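Local coordinates for organic hydroperoxide resistance protein (Elizabethkingia anophelis NUHP1, PDB 6D9N) that probably reduces organic hydroperoxides by means of a redox-active thiol pair, protecting the bacterium against peroxide stress, at residues Ala60-Ser63 with Ala64-Ser68; Ala118-Leu121 with Ile122-Ala125; Asn133-Arg136 with Gly137-Val141. All coordinates share one frame; numbering follows the deposited sequence.

Contact 1 (Ala60-Ser63 with Ala64-Ser68); sequences AGYS and ACFDS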
ATOM      1  N   ALA B  60       5.972  -2.989  -2.460  1.00  7.35           N
ATOM      2  CA  ALA B  60       6.351  -3.936  -1.419  1.00  7.97           C
ATOM      3  C   ALA B  60       5.115  -4.577  -0.792  1.00  7.65           C
ATOM      4  O   ALA B  60       5.037  -5.815  -0.631  1.00  8.23           O
ATOM      5  CB  ALA B  60       7.198  -3.221  -0.377  1.00  8.95           C
ATOM      6  N   GLY B  61       4.126  -3.747  -0.446  1.00  7.78           N
ATOM      7  CA  GLY B  61       2.920  -4.271   0.171  1.00  7.42           C
ATOM      8  C   GLY B  61       2.132  -5.172  -0.762  1.00  6.77           C
ATOM      9  O   GLY B  61       1.596  -6.195  -0.326  1.00  7.89           O
ATOM     10  N   TYR B  62       1.993  -4.775  -2.033  1.00  7.15           N
ATOM     11  CA  TYR B  62       1.190  -5.575  -2.949  1.00  7.51           C
ATOM     12  C   TYR B  62       1.874  -6.918  -3.218  1.00  7.45           C
ATOM     13  O   TYR B  62       1.232  -7.981  -3.214  1.00  7.82           O
ATOM     14  CB  TYR B  62       0.934  -4.800  -4.238  1.00  7.99           C
ATOM     15  CG  TYR B  62      -0.335  -5.193  -4.989  1.00  7.78           C
ATOM     16  CD1 TYR B  62      -0.935  -4.277  -5.874  1.00  9.56           C
ATOM     17  CD2 TYR B  62      -0.931  -6.461  -4.863  1.00  8.62           C
ATOM     18  CE1 TYR B  62      -2.086  -4.600  -6.575  1.00  9.98           C
ATOM     19  CE2 TYR B  62      -2.104  -6.781  -5.556  1.00  8.67           C
ATOM     20  CZ  TYR B  62      -2.647  -5.859  -6.421  1.00  8.86           C
ATOM     21  OH  TYR B  62      -3.779  -6.151  -7.163  1.00 10.13           O
ATOM     22  N   SER B  63       3.179  -6.903  -3.485  1.00  7.42           N
ATOM     23  CA  SER B  63       3.881  -8.165  -3.709  1.00  8.50           C
ATOM     24  C   SER B  63       3.743  -9.086  -2.504  1.00  7.63           C
ATOM     25  O   SER B  63       3.464 -10.275  -2.681  1.00  7.86           O
ATOM     26  CB  SER B  63       5.341  -7.930  -4.081  1.00  9.24           C
ATOM     27  OG  SER B  63       6.083  -7.377  -3.022  1.00 10.45           O
ATOM     28  N   ALA B  64       3.865  -8.548  -1.287  1.00  7.51           N
ATOM     29  CA  ALA B  64       3.701  -9.372  -0.097  1.00  8.55           C
ATOM     30  C   ALA B  64       2.257  -9.839   0.095  1.00  7.37           C
ATOM     31  O   ALA B  64       2.024 -11.000   0.471  1.00  8.06           O
ATOM     32  CB  ALA B  64       4.180  -8.584   1.118  1.00  9.26           C
ATOM     33  N   CYS B  65       1.276  -8.968  -0.130  0.70  7.80           N
ATOM     34  CA  CYS B  65      -0.126  -9.353  -0.015  0.70  7.53           C
ATOM     35  C   CYS B  65      -0.441 -10.482  -0.979  0.70  7.20           C
ATOM     36  O   CYS B  65      -1.064 -11.495  -0.620  0.70  8.04           O
ATOM     37  CB  CYS B  65      -0.996  -8.118  -0.349  0.70  7.96           C
ATOM     38  SG  CYS B  65      -2.794  -8.445  -0.205  0.70  9.21           S
ATOM     39  N   PHE B  66      -0.012 -10.331  -2.221  1.00  7.29           N
ATOM     40  CA  PHE B  66      -0.352 -11.332  -3.215  1.00  7.77           C
ATOM     41  C   PHE B  66       0.353 -12.652  -2.917  1.00  6.75           C
ATOM     42  O   PHE B  66      -0.258 -13.732  -3.027  1.00  7.57           O
ATOM     43  CB  PHE B  66      -0.076 -10.786  -4.616  1.00  8.31           C
ATOM     44  CG  PHE B  66      -0.761 -11.588  -5.685  1.00  8.45           C
ATOM     45  CD1 PHE B  66      -2.039 -11.234  -6.115  1.00 10.01           C
ATOM     46  CD2 PHE B  66      -0.182 -12.725  -6.218  1.00 10.36           C
ATOM     47  CE1 PHE B  66      -2.687 -11.945  -7.083  1.00 10.85           C
ATOM     48  CE2 PHE B  66      -0.858 -13.463  -7.176  1.00 10.64           C
ATOM     49  CZ  PHE B  66      -2.118 -13.076  -7.607  1.00 10.43           C
ATOM     50  N   ASP B  67       1.642 -12.611  -2.547  1.00  7.31           N
ATOM     51  CA  ASP B  67       2.335 -13.848  -2.209  1.00  8.07           C
ATOM     52  C   ASP B  67       1.715 -14.523  -0.993  1.00  7.78           C
ATOM     53  O   ASP B  67       1.573 -15.760  -0.976  1.00  8.04           O
ATOM     54  CB  ASP B  67       3.823 -13.594  -1.952  1.00  9.27           C
ATOM     55  CG  ASP B  67       4.611 -14.899  -1.997  1.00  9.88           C
ATOM     56  OD1 ASP B  67       4.567 -15.565  -3.053  1.00 10.74           O
ATOM     57  OD2 ASP B  67       5.218 -15.285  -0.973  1.00 11.82           O
ATOM     58  N   SER B  68       1.293 -13.748   0.011  1.00  8.01           N
ATOM     59  CA  SER B  68       0.641 -14.337   1.179  1.00  9.23           C
ATOM     60  C   SER B  68      -0.676 -15.007   0.792  1.00  8.26           C
ATOM     61  O   SER B  68      -0.952 -16.154   1.186  1.00  8.71           O
ATOM     62  CB  SER B  68       0.395 -13.242   2.214  1.00 10.47           C
ATOM     63  OG  SER B  68      -0.254 -13.801   3.336  1.00 11.19           O
TER
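Four successive i to i+4 backbone bonds tie Ala60-Ser63 to Ala64-Ser68. Phe66 N donates to Tyr62 O at 2.8 Å and Cys65 N to Gly61 O at 2.8 Å; those from Ala64 to Ala60 and from Asp67 to Ser63 are slightly longer. The side chain of Ser63 folds back on the same helix: with chi1 at 67° its OG lies between the backbone N and carbonyl carbon, where its single proton can serve Ala59 O or Ala60 O, the latter 3.0 Å from Ser63 OG. Other polar ends find partners elsewhere in the chain: Tyr62 OH at Ser132 OG, Asp67 OD1 at Thr84 OG1.

This is the buried middle of helix 54-77, the long helix of the OsmC-like fold. It carries Cys65, whose SG forms a disulfide with Cys129, probably the redox pair of this family; a thiocyanate ion, derived from the crystallisation medium, lies close to the Cys65 side chain.

Apolar contact is sparse within the helix. Tyr62 CD2 meets Phe66 CB at 4.4 Å, one turn on and obliquely to the tyrosine ring. Both aromatic rings reach across to Leu106 of strand 100-109, whereas Ala60 and Ala64 lie against Val27 of the second subunit.

Contact 2 (Ala118-Leu121 with Ile122-Ala125); sequences AQDL and IEKA
Glu123 sets out with CG anti to the backbone N (chi1 172°) and runs extended to its carboxylate, while Asp120, one turn earlier, has its CG beside its own backbone N (chi1 -68°). These torsions bring two acidic groups together on the solvent side of the amphipathic helix 115-128. Asp120 OD1 and Glu123 OE2 lie 4.4 Å apart, a like-charge pair bridged by water. One water donates to Asp120 OD1 and, at 3.1 Å, to Glu123 OE2; a second donates to Glu123 OE2 and to the backbone O of Asp120. OE2 thus receives two water hydrogens, which would be expected to ease the repulsion between the carboxylates.

Asp120 O has a double load, because it also accepts the backbone N of Lys124 at 3.2 Å, the longest of the four i to i+4 bonds here. Lys124 CG passes 3.7 Å from Asp120 O before the extended chain leads away.

On the buried side lies Ile122: with chi1 at 61°, CG1 sits between the backbone N and carbonyl carbon, which lays it over the preceding turn, 3.4 Å from Ala118 O and nearly as close to Gln119 O. Its branches pack on Leu143 and Val145 of strand 141-146, while Leu121 meets Leu70 and Val73 of helix 54-77. Leu121 O takes the backbone N of Ala125 at 2.9 Å, with Ala125 CB resting 3.5 Å from that same oxygen.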
ATOM      1  N   ALA B 118      -1.258 -23.366 -12.119  1.00 10.24           N
ATOM      2  CA  ALA B 118      -0.768 -22.028 -11.782  1.00 10.64           C
ATOM      3  C   ALA B 118      -1.821 -20.965 -12.042  1.00 10.18           C
ATOM      4  O   ALA B 118      -2.004 -20.043 -11.225  1.00 10.19           O
ATOM      5  CB  ALA B 118       0.504 -21.731 -12.583  1.00 11.36           C
ATOM      6  N   GLN B 119      -2.508 -21.063 -13.184  1.00 10.33           N
ATOM      7  CA  GLN B 119      -3.553 -20.103 -13.513  0.64 11.37           C
ATOM      8  C   GLN B 119      -4.702 -20.170 -12.519  1.00 10.93           C
ATOM      9  O   GLN B 119      -5.234 -19.132 -12.092  1.00 11.94           O
ATOM     10  CB  GLN B 119      -4.052 -20.359 -14.935  0.64 13.45           C
ATOM     11  CG  GLN B 119      -3.050 -19.902 -15.962  0.64 16.24           C
ATOM     12  CD  GLN B 119      -3.299 -20.474 -17.344  0.64 18.83           C
ATOM     13  OE1 GLN B 119      -4.189 -21.300 -17.539  0.64 20.11           O
ATOM     14  NE2 GLN B 119      -2.509 -20.029 -18.315  0.64 20.42           N
ATOM     15  N   ASP B 120      -5.115 -21.383 -12.140  1.00 11.61           N
ATOM     16  CA  ASP B 120      -6.179 -21.498 -11.141  1.00 12.61           C
ATOM     17  C   ASP B 120      -5.750 -20.876  -9.813  1.00 11.14           C
ATOM     18  O   ASP B 120      -6.544 -20.201  -9.146  1.00 12.14           O
ATOM     19  CB  ASP B 120      -6.545 -22.978 -10.941  1.00 15.56           C
ATOM     20  CG  ASP B 120      -7.222 -23.612 -12.162  1.00 19.41           C
ATOM     21  OD1 ASP B 120      -7.699 -22.888 -13.069  1.00 21.25           O
ATOM     22  OD2 ASP B 120      -7.289 -24.853 -12.190  1.00 21.12           O
ATOM     23  N   LEU B 121      -4.509 -21.115  -9.408  1.00 10.94           N
ATOM     24  CA  LEU B 121      -4.028 -20.603  -8.135  1.00 10.19           C
ATOM     25  C   LEU B 121      -4.002 -19.080  -8.128  1.00 10.40           C
ATOM     26  O   LEU B 121      -4.459 -18.456  -7.154  1.00 10.87           O
ATOM     27  CB  LEU B 121      -2.641 -21.175  -7.814  1.00 10.14           C
ATOM     28  CG  LEU B 121      -2.640 -22.682  -7.518  1.00 11.27           C
ATOM     29  CD1 LEU B 121      -1.179 -23.177  -7.564  1.00 12.13           C
ATOM     30  CD2 LEU B 121      -3.299 -22.971  -6.169  1.00 12.10           C
ATOM     31  N   ILE B 122      -3.500 -18.448  -9.207  1.00 10.06           N
ATOM     32  CA  ILE B 122      -3.415 -16.994  -9.160  1.00 10.62           C
ATOM     33  C   ILE B 122      -4.783 -16.358  -9.299  1.00 10.76           C
ATOM     34  O   ILE B 122      -5.000 -15.271  -8.771  1.00 11.34           O
ATOM     35  CB  ILE B 122      -2.404 -16.392 -10.171  1.00 11.85           C
ATOM     36  CG1 ILE B 122      -2.752 -16.703 -11.649  1.00 12.26           C
ATOM     37  CG2 ILE B 122      -0.966 -16.714  -9.763  1.00 13.01           C
ATOM     38  CD1 ILE B 122      -2.404 -15.559 -12.592  1.00 13.28           C
ATOM     39  N   GLU B 123      -5.706 -16.981 -10.036  1.00 11.58           N
ATOM     40  CA  GLU B 123      -7.066 -16.468 -10.100  1.00 13.06           C
ATOM     41  C   GLU B 123      -7.676 -16.402  -8.697  1.00 12.02           C
ATOM     42  O   GLU B 123      -8.288 -15.389  -8.325  1.00 12.27           O
ATOM     43  CB  GLU B 123      -7.880 -17.357 -11.057  1.00 16.44           C
ATOM     44  CG  GLU B 123      -9.377 -17.049 -11.083  1.00 20.76           C
ATOM     45  CD  GLU B 123     -10.157 -17.921 -12.068  1.00 25.37           C
ATOM     46  OE1 GLU B 123     -11.082 -17.384 -12.710  1.00 27.66           O
ATOM     47  OE2 GLU B 123      -9.854 -19.129 -12.213  1.00 27.00           O
ATOM     48  N   LYS B 124      -7.516 -17.470  -7.895  1.00 10.95           N
ATOM     49  CA  LYS B 124      -8.043 -17.440  -6.532  1.00 11.71           C
ATOM     50  C   LYS B 124      -7.294 -16.422  -5.683  1.00 10.59           C
ATOM     51  O   LYS B 124      -7.923 -15.694  -4.906  1.00 11.30           O
ATOM     52  CB  LYS B 124      -7.991 -18.846  -5.897  1.00 15.09           C
ATOM     53  CG  LYS B 124      -9.050 -19.782  -6.451  1.00 18.93           C
ATOM     54  CD  LYS B 124      -8.934 -21.185  -5.898  1.00 22.30           C
ATOM     55  CE  LYS B 124      -9.985 -22.113  -6.531  1.00 25.63           C
ATOM     56  NZ  LYS B 124      -9.718 -23.576  -6.350  1.00 28.21           N
ATOM     57  N   ALA B 125      -5.961 -16.393  -5.779  1.00 10.01           N
ATOM     58  CA  ALA B 125      -5.188 -15.449  -4.982  1.00  9.53           C
ATOM     59  C   ALA B 125      -5.612 -14.013  -5.246  1.00  9.10           C
ATOM     60  O   ALA B 125      -5.638 -13.192  -4.329  1.00  9.73           O
ATOM     61  CB  ALA B 125      -3.714 -15.629  -5.289  1.00 10.05           C
TER
HETATM   62  O   HOH W   1      -9.368 -20.626  -9.720  1.00 31.51           O
HETATM   63  O   HOH W   2      -7.826 -20.257 -14.321  1.00 44.25           O

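Contact 3 (Asn133-Arg136 with Gly137-Val141); sequences NATR and GNIEV
Thr135 meets Ile139 through its carbon branches: Ile139 CD1 lies 3.8 Å from Thr135 CB and equally near Thr135 CG2, the two side chains passing at a slant. From the other end of the loop Val141 comes in at about a right angle, its CG2 3.9 Å from Thr135 OG1. The backbone O of Thr135 accepts Asn138 N at 3.1 Å and, weakly, Ile139 N at 3.4 Å.

The first of these bonds closes a type II beta turn, Thr135 to Asn138, by which the chain leaves helix 130-135 on its way to strand 141-146. Gly137 takes the third place with a positive phi of 87°, a position where glycine is favoured because no CB competes for space with Arg136 O.

Further out, Thr135 OG1 is fixed by a bond to Tyr131 O one turn back, while Phe58 and Tyr62 of helix 54-77 pack against its side chain. Arg136 folds back along the helix through a bend at chi3 (-43°) and gives NH2 to Asn133 OD1 at 2.7 Å. The oxygen lies in the guanidinium plane, but the nitrogen sits above the plane of the amide carbonyl. NH2 bonds His126 O as well, and Asn133 ND2 bonds Gln127 O of its own chain and Phe100 O of the second subunit. Across the dimer interface Asn138 ND2 bonds Arg136 O and Ala134 O of the second subunit, and these bonds are returned by Asn138 of that subunit.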
ATOM      1  N   ASN B 133      -8.539  -6.558  -4.128  1.00  8.34           N
ATOM      2  CA  ASN B 133      -9.911  -6.114  -3.924  1.00  8.67           C
ATOM      3  C   ASN B 133     -10.008  -4.604  -3.793  1.00  9.12           C
ATOM      4  O   ASN B 133     -10.988  -4.017  -4.252  1.00 11.08           O
ATOM      5  CB  ASN B 133     -10.494  -6.826  -2.703  1.00  9.29           C
ATOM      6  CG  ASN B 133     -10.685  -8.307  -2.975  1.00 10.34           C
ATOM      7  OD1 ASN B 133     -11.248  -8.672  -4.006  1.00 12.26           O
ATOM      8  ND2 ASN B 133     -10.229  -9.164  -2.069  1.00  9.78           N
ATOM      9  N   ALA B 134      -8.993  -3.957  -3.216  1.00  8.16           N
ATOM     10  CA  ALA B 134      -9.070  -2.505  -3.001  1.00  8.61           C
ATOM     11  C   ALA B 134      -8.925  -1.712  -4.294  1.00  8.74           C
ATOM     12  O   ALA B 134      -9.363  -0.555  -4.357  1.00  9.96           O
ATOM     13  CB  ALA B 134      -7.966  -2.086  -2.020  1.00  9.25           C
ATOM     14  N   THR B 135      -8.255  -2.268  -5.304  1.00  9.08           N
ATOM     15  CA  THR B 135      -7.897  -1.512  -6.507  1.00 10.03           C
ATOM     16  C   THR B 135      -8.716  -1.877  -7.735  1.00 10.51           C
ATOM     17  O   THR B 135      -8.647  -1.152  -8.739  1.00 12.18           O
ATOM     18  CB  THR B 135      -6.400  -1.671  -6.846  1.00 11.26           C
ATOM     19  OG1 THR B 135      -6.063  -3.053  -7.021  1.00 11.26           O
ATOM     20  CG2 THR B 135      -5.536  -1.004  -5.761  1.00 12.22           C
ATOM     21  N   ARG B 136      -9.493  -2.954  -7.680  1.00 11.09           N
ATOM     22  CA  ARG B 136     -10.161  -3.484  -8.867  1.00 12.76           C
ATOM     23  C   ARG B 136     -11.130  -2.453  -9.425  1.00 14.39           C
ATOM     24  O   ARG B 136     -11.849  -1.787  -8.692  1.00 14.17           O
ATOM     25  CB  ARG B 136     -10.915  -4.770  -8.483  1.00 14.57           C
ATOM     26  CG  ARG B 136     -10.941  -5.819  -9.623  1.00 15.84           C
ATOM     27  CD  ARG B 136     -11.595  -7.142  -9.223  1.00 16.68           C
ATOM     28  NE  ARG B 136     -11.252  -7.707  -7.899  1.00 17.84           N
ATOM     29  CZ  ARG B 136     -10.187  -8.470  -7.624  1.00 16.99           C
ATOM     30  NH1 ARG B 136      -9.293  -8.787  -8.572  1.00 18.00           N
ATOM     31  NH2 ARG B 136      -9.996  -8.950  -6.387  1.00 16.36           N
ATOM     32  N   GLY B 137     -11.147  -2.314 -10.735  1.00 17.94           N
ATOM     33  CA  GLY B 137     -12.009  -1.367 -11.389  1.00 20.70           C
ATOM     34  C   GLY B 137     -11.426   0.030 -11.513  1.00 22.33           C
ATOM     35  O   GLY B 137     -11.800   0.762 -12.445  1.00 25.34           O
ATOM     36  N   ASN B 138     -10.522   0.433 -10.610  1.00 20.81           N
ATOM     37  CA  ASN B 138      -9.953   1.784 -10.638  1.00 20.49           C
ATOM     38  C   ASN B 138      -8.665   1.873 -11.449  1.00 22.67           C
ATOM     39  O   ASN B 138      -8.594   2.687 -12.367  1.00 25.08           O
ATOM     40  CB  ASN B 138      -9.732   2.301  -9.216  1.00 18.26           C
ATOM     41  CG  ASN B 138     -11.021   2.609  -8.518  1.00 16.17           C
ATOM     42  OD1 ASN B 138     -12.004   2.999  -9.151  1.00 17.51           O
ATOM     43  ND2 ASN B 138     -11.018   2.502  -7.206  1.00 14.89           N
ATOM     44  N   ILE B 139      -7.649   1.062 -11.136  1.00 22.79           N
ATOM     45  CA  ILE B 139      -6.352   1.150 -11.812  1.00 22.23           C
ATOM     46  C   ILE B 139      -6.123  -0.091 -12.665  1.00 21.38           C
ATOM     47  O   ILE B 139      -6.774  -1.130 -12.496  1.00 20.92           O
ATOM     48  CB  ILE B 139      -5.163   1.335 -10.838  1.00 21.33           C
ATOM     49  CG1 ILE B 139      -4.968   0.034 -10.040  1.00 21.25           C
ATOM     50  CG2 ILE B 139      -5.274   2.631 -10.032  1.00 22.44           C
ATOM     51  CD1 ILE B 139      -3.843   0.082  -9.007  1.00 22.70           C
ATOM     52  N   GLU B 140      -5.123  -0.014 -13.541  1.00 21.15           N
ATOM     53  CA  GLU B 140      -4.727  -1.197 -14.300  1.00 21.47           C
ATOM     54  C   GLU B 140      -3.815  -2.100 -13.462  1.00 20.62           C
ATOM     55  O   GLU B 140      -2.785  -1.627 -12.955  1.00 21.10           O
ATOM     56  CB  GLU B 140      -4.020  -0.778 -15.591  1.00 22.45           C
ATOM     57  N   VAL B 141      -4.191  -3.398 -13.347  1.00 19.56           N
ATOM     58  CA  VAL B 141      -3.388  -4.443 -12.674  1.00 16.38           C
ATOM     59  C   VAL B 141      -3.221  -5.596 -13.652  1.00 15.25           C
ATOM     60  O   VAL B 141      -4.108  -6.464 -13.803  1.00 16.32           O
ATOM     61  CB  VAL B 141      -3.910  -4.943 -11.307  1.00 15.35           C
ATOM     62  CG1 VAL B 141      -2.877  -5.883 -10.727  1.00 14.01           C
ATOM     63  CG2 VAL B 141      -4.147  -3.804 -10.320  1.00 14.91           C
TER

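In the fold
Contact 1 is the core of the set: all its touching residues are buried, and it lies wholly on helix 54-77 and touches both of the others. The Phe66 ring meets Ala125 of contact 2, and Tyr62 OH packs on Thr135 and Val141 of contact 3. Contact 2 is two-faced, apolar toward the strand and central helix but acidic and hydrated outside, and no other chain of the assembly touches it. Contact 3, also partly buried, replaces helical repetition by a turn, and its amide groups bond across to the second subunit, which contact 1 meets by packing. Contacts 2 and 3 do not touch, although their helices follow each other in the chain.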